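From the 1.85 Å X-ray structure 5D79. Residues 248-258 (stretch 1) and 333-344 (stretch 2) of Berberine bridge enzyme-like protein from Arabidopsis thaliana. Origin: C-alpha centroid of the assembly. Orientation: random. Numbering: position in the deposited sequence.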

# COMPACT_ATOMS: atom_id res chain seq x y z
N ASP A 248 15.35 -13.75 6.53
CA ASP A 248 15.74 -15.09 6.12
C ASP A 248 14.53 -15.92 5.76
O ASP A 248 13.49 -15.84 6.39
CB ASP A 248 16.55 -15.79 7.21
CG ASP A 248 17.77 -14.99 7.65
OD1 ASP A 248 18.71 -14.87 6.85
OD2 ASP A 248 17.78 -14.49 8.79
N VAL A 249 14.68 -16.70 4.71
CA VAL A 249 13.68 -17.66 4.31
C VAL A 249 14.40 -18.92 3.92
O VAL A 249 15.54 -18.88 3.46
CB VAL A 249 12.80 -17.16 3.10
CG1 VAL A 249 11.81 -16.10 3.54
CG2 VAL A 249 13.65 -16.67 1.95
N PRO A 250 13.74 -20.06 4.11
CA PRO A 250 14.28 -21.30 3.56
C PRO A 250 14.23 -21.32 2.02
O PRO A 250 13.34 -20.73 1.42
CB PRO A 250 13.38 -22.37 4.17
CG PRO A 250 12.83 -21.74 5.39
CD PRO A 250 12.62 -20.30 5.02
N SER A 251 15.18 -22.01 1.42
CA SER A 251 15.21 -22.18 -0.02
C SER A 251 13.94 -22.90 -0.50
O SER A 251 13.56 -22.81 -1.66
CB SER A 251 16.47 -22.93 -0.43
OG SER A 251 17.62 -22.37 0.20
N THR A 252 13.28 -23.62 0.41
CA THR A 252 12.01 -24.27 0.10
C THR A 252 10.89 -23.80 1.02
O THR A 252 10.96 -23.99 2.24
CB THR A 252 12.12 -25.80 0.21
OG1 THR A 252 12.83 -26.32 -0.92
CG2 THR A 252 10.73 -26.43 0.28
N ILE A 253 9.86 -23.21 0.43
CA ILE A 253 8.65 -22.90 1.18
C ILE A 253 7.44 -23.59 0.53
O ILE A 253 7.58 -24.29 -0.49
CB ILE A 253 8.44 -21.39 1.28
CG1 ILE A 253 8.53 -20.71 -0.10
CG2 ILE A 253 9.51 -20.80 2.18
CD1 ILE A 253 7.28 -20.78 -0.97
N THR A 254 6.27 -23.40 1.12
CA THR A 254 5.09 -24.09 0.63
C THR A 254 3.91 -23.14 0.49
O THR A 254 3.52 -22.49 1.46
CB THR A 254 4.67 -25.24 1.58
OG1 THR A 254 5.77 -26.14 1.78
CG2 THR A 254 3.51 -26.02 1.00
N VAL A 255 3.35 -23.07 -0.72
CA VAL A 255 2.07 -22.40 -0.94
C VAL A 255 0.93 -23.42 -1.07
O VAL A 255 1.16 -24.60 -1.32
CB VAL A 255 2.08 -21.48 -2.19
CG1 VAL A 255 3.16 -20.41 -2.06
CG2 VAL A 255 2.25 -22.31 -3.48
N PHE A 256 -0.31 -22.95 -0.87
CA PHE A 256 -1.50 -23.80 -0.99
C PHE A 256 -2.75 -23.01 -1.38
O PHE A 256 -2.87 -21.82 -1.10
CB PHE A 256 -1.76 -24.56 0.32
CG PHE A 256 -2.10 -23.68 1.50
CD1 PHE A 256 -1.10 -23.17 2.32
CD2 PHE A 256 -3.43 -23.39 1.81
CE1 PHE A 256 -1.42 -22.38 3.40
CE2 PHE A 256 -3.75 -22.60 2.90
CZ PHE A 256 -2.75 -22.09 3.69
N LYS A 257 -3.68 -23.69 -2.03
CA LYS A 257 -4.92 -23.06 -2.44
C LYS A 257 -6.03 -24.06 -2.22
O LYS A 257 -5.90 -25.24 -2.57
CB LYS A 257 -4.85 -22.61 -3.90
CG LYS A 257 -6.09 -21.89 -4.41
CD LYS A 257 -5.86 -21.31 -5.80
CE LYS A 257 -4.75 -20.24 -5.78
NZ LYS A 257 -4.39 -19.67 -7.12
N VAL A 258 -7.11 -23.60 -1.61
CA VAL A 258 -8.31 -24.40 -1.48
C VAL A 258 -9.50 -23.55 -1.90
O VAL A 258 -9.65 -22.42 -1.46
CB VAL A 258 -8.50 -24.94 -0.06
CG1 VAL A 258 -9.91 -25.50 0.12
CG2 VAL A 258 -7.45 -25.99 0.26
N GLU A 333 5.38 -26.95 -3.18
CA GLU A 333 6.67 -26.49 -2.68
C GLU A 333 7.40 -25.71 -3.77
O GLU A 333 7.47 -26.15 -4.91
CB GLU A 333 7.53 -27.67 -2.19
CG GLU A 333 7.14 -28.18 -0.79
CD GLU A 333 8.13 -29.19 -0.21
OE1 GLU A 333 8.87 -29.82 -1.00
OE2 GLU A 333 8.18 -29.34 1.04
N MET A 334 7.92 -24.55 -3.42
CA MET A 334 8.66 -23.71 -4.36
C MET A 334 9.55 -22.76 -3.56
O MET A 334 9.55 -22.81 -2.33
CB MET A 334 7.72 -22.92 -5.28
CG MET A 334 6.79 -21.96 -4.53
SD MET A 334 5.60 -21.13 -5.60
CE MET A 334 4.71 -22.52 -6.24
N SER A 335 10.30 -21.90 -4.25
CA SER A 335 11.11 -20.89 -3.56
C SER A 335 10.24 -19.70 -3.15
O SER A 335 9.12 -19.56 -3.63
CB SER A 335 12.28 -20.44 -4.44
OG SER A 335 11.80 -19.68 -5.53
N TRP A 336 10.73 -18.85 -2.26
CA TRP A 336 9.93 -17.70 -1.86
C TRP A 336 9.71 -16.78 -3.06
O TRP A 336 8.61 -16.28 -3.27
CB TRP A 336 10.57 -16.94 -0.70
CG TRP A 336 9.98 -15.58 -0.55
CD1 TRP A 336 8.83 -15.24 0.10
CD2 TRP A 336 10.51 -14.37 -1.10
NE1 TRP A 336 8.60 -13.89 -0.02
CE2 TRP A 336 9.62 -13.33 -0.75
CE3 TRP A 336 11.65 -14.06 -1.87
CZ2 TRP A 336 9.84 -12.01 -1.13
CZ3 TRP A 336 11.86 -12.75 -2.24
CH2 TRP A 336 10.96 -11.73 -1.87
N ILE A 337 10.75 -16.56 -3.85
CA ILE A 337 10.61 -15.67 -4.98
C ILE A 337 9.59 -16.25 -5.97
O ILE A 337 8.86 -15.50 -6.63
CB ILE A 337 11.97 -15.39 -5.68
CG1 ILE A 337 11.81 -14.32 -6.77
CG2 ILE A 337 12.60 -16.67 -6.26
CD1 ILE A 337 11.28 -13.00 -6.23
N GLU A 338 9.51 -17.57 -6.07
CA GLU A 338 8.51 -18.17 -6.95
C GLU A 338 7.11 -17.98 -6.37
O GLU A 338 6.13 -17.86 -7.11
CB GLU A 338 8.83 -19.65 -7.19
CG GLU A 338 9.96 -19.86 -8.19
CD GLU A 338 10.33 -21.32 -8.40
OE1 GLU A 338 10.25 -22.11 -7.44
OE2 GLU A 338 10.69 -21.68 -9.54
N SER A 339 7.02 -17.91 -5.04
CA SER A 339 5.74 -17.70 -4.36
C SER A 339 5.23 -16.27 -4.59
O SER A 339 4.02 -16.02 -4.55
CB SER A 339 5.85 -17.99 -2.87
OG SER A 339 6.43 -16.90 -2.18
N VAL A 340 6.15 -15.35 -4.84
CA VAL A 340 5.80 -13.99 -5.23
C VAL A 340 5.05 -13.97 -6.57
O VAL A 340 4.01 -13.33 -6.71
CB VAL A 340 7.07 -13.08 -5.33
CG1 VAL A 340 6.74 -11.74 -5.94
CG2 VAL A 340 7.73 -12.91 -3.96
N LEU A 341 5.56 -14.69 -7.56
CA LEU A 341 4.87 -14.80 -8.84
C LEU A 341 3.53 -15.48 -8.62
O LEU A 341 2.53 -15.16 -9.26
CB LEU A 341 5.69 -15.60 -9.86
CG LEU A 341 6.76 -14.89 -10.70
CD1 LEU A 341 7.89 -14.44 -9.83
CD2 LEU A 341 7.28 -15.83 -11.75
N TRP A 342 3.52 -16.44 -7.71
CA TRP A 342 2.33 -17.21 -7.44
C TRP A 342 1.23 -16.28 -6.96
O TRP A 342 0.15 -16.23 -7.53
CB TRP A 342 2.64 -18.29 -6.41
CG TRP A 342 1.63 -19.39 -6.29
CD1 TRP A 342 1.55 -20.53 -7.06
CD2 TRP A 342 0.58 -19.48 -5.33
NE1 TRP A 342 0.50 -21.31 -6.64
CE2 TRP A 342 -0.11 -20.69 -5.58
CE3 TRP A 342 0.15 -18.65 -4.29
CZ2 TRP A 342 -1.21 -21.08 -4.81
CZ3 TRP A 342 -0.94 -19.05 -3.53
CH2 TRP A 342 -1.61 -20.25 -3.80
N PHE A 343 1.52 -15.53 -5.91
CA PHE A 343 0.52 -14.65 -5.33
C PHE A 343 0.19 -13.51 -6.28
O PHE A 343 -0.91 -12.96 -6.22
CB PHE A 343 0.99 -14.11 -3.98
CG PHE A 343 0.66 -15.01 -2.83
CD1 PHE A 343 -0.62 -15.05 -2.31
CD2 PHE A 343 1.63 -15.83 -2.28
CE1 PHE A 343 -0.92 -15.87 -1.26
CE2 PHE A 343 1.34 -16.66 -1.23
CZ PHE A 343 0.06 -16.68 -0.72
N ALA A 344 1.11 -13.16 -7.17
CA ALA A 344 0.85 -12.11 -8.14
C ALA A 344 0.09 -12.63 -9.38
O ALA A 344 -0.03 -11.92 -10.37
CB ALA A 344 2.14 -11.46 -8.56
O HOH W 1 13.39 -19.25 -0.80

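Two backbone hydrogen bonds join the stretches. Ile 253 N donates to Met 334 O at 2.8 Å, and Met 334 N donates to Ile 253 O at 3.0 Å. They make Ile 253 and Met 334 a hydrogen-bonded antiparallel pair. Thr 254 and Glu 333 form the adjacent non-hydrogen-bonded pair. Glu 333 CA also lies 3.2 Å from Ile 253 O, a CA-H...O contact.

A water extends the link. It donates to Pro 250 O (2.7 Å from the water O) and accepts from Trp 336 N (3.1 Å from the water O). This N belongs to the first turn of the helix, where amides lack helical acceptors. Ser 335 is the N-cap: its OG accepts from Glu 338 N at 3.2 Å.

Beyond the bridges, the helix 336-343 runs nearly parallel to strand 253-258, the axes 16° apart. Ile 253 and Val 255 fill the space between. Ile 253 CD1 meets Met 334 CG at 3.8 Å and Ser 339 CB at 3.7 Å. Val 255 CG2 sits over the face of Trp 342, 3.7 Å from the centroid of its five-membered ring, a CH-pi contact. Val 255 CG2 also touches Met 334 CE at 3.7 Å. Farther along, Lys 257 NZ lies 4.7 Å from the centroid of the Trp 342 six-membered ring, an off-centre cation-pi contact.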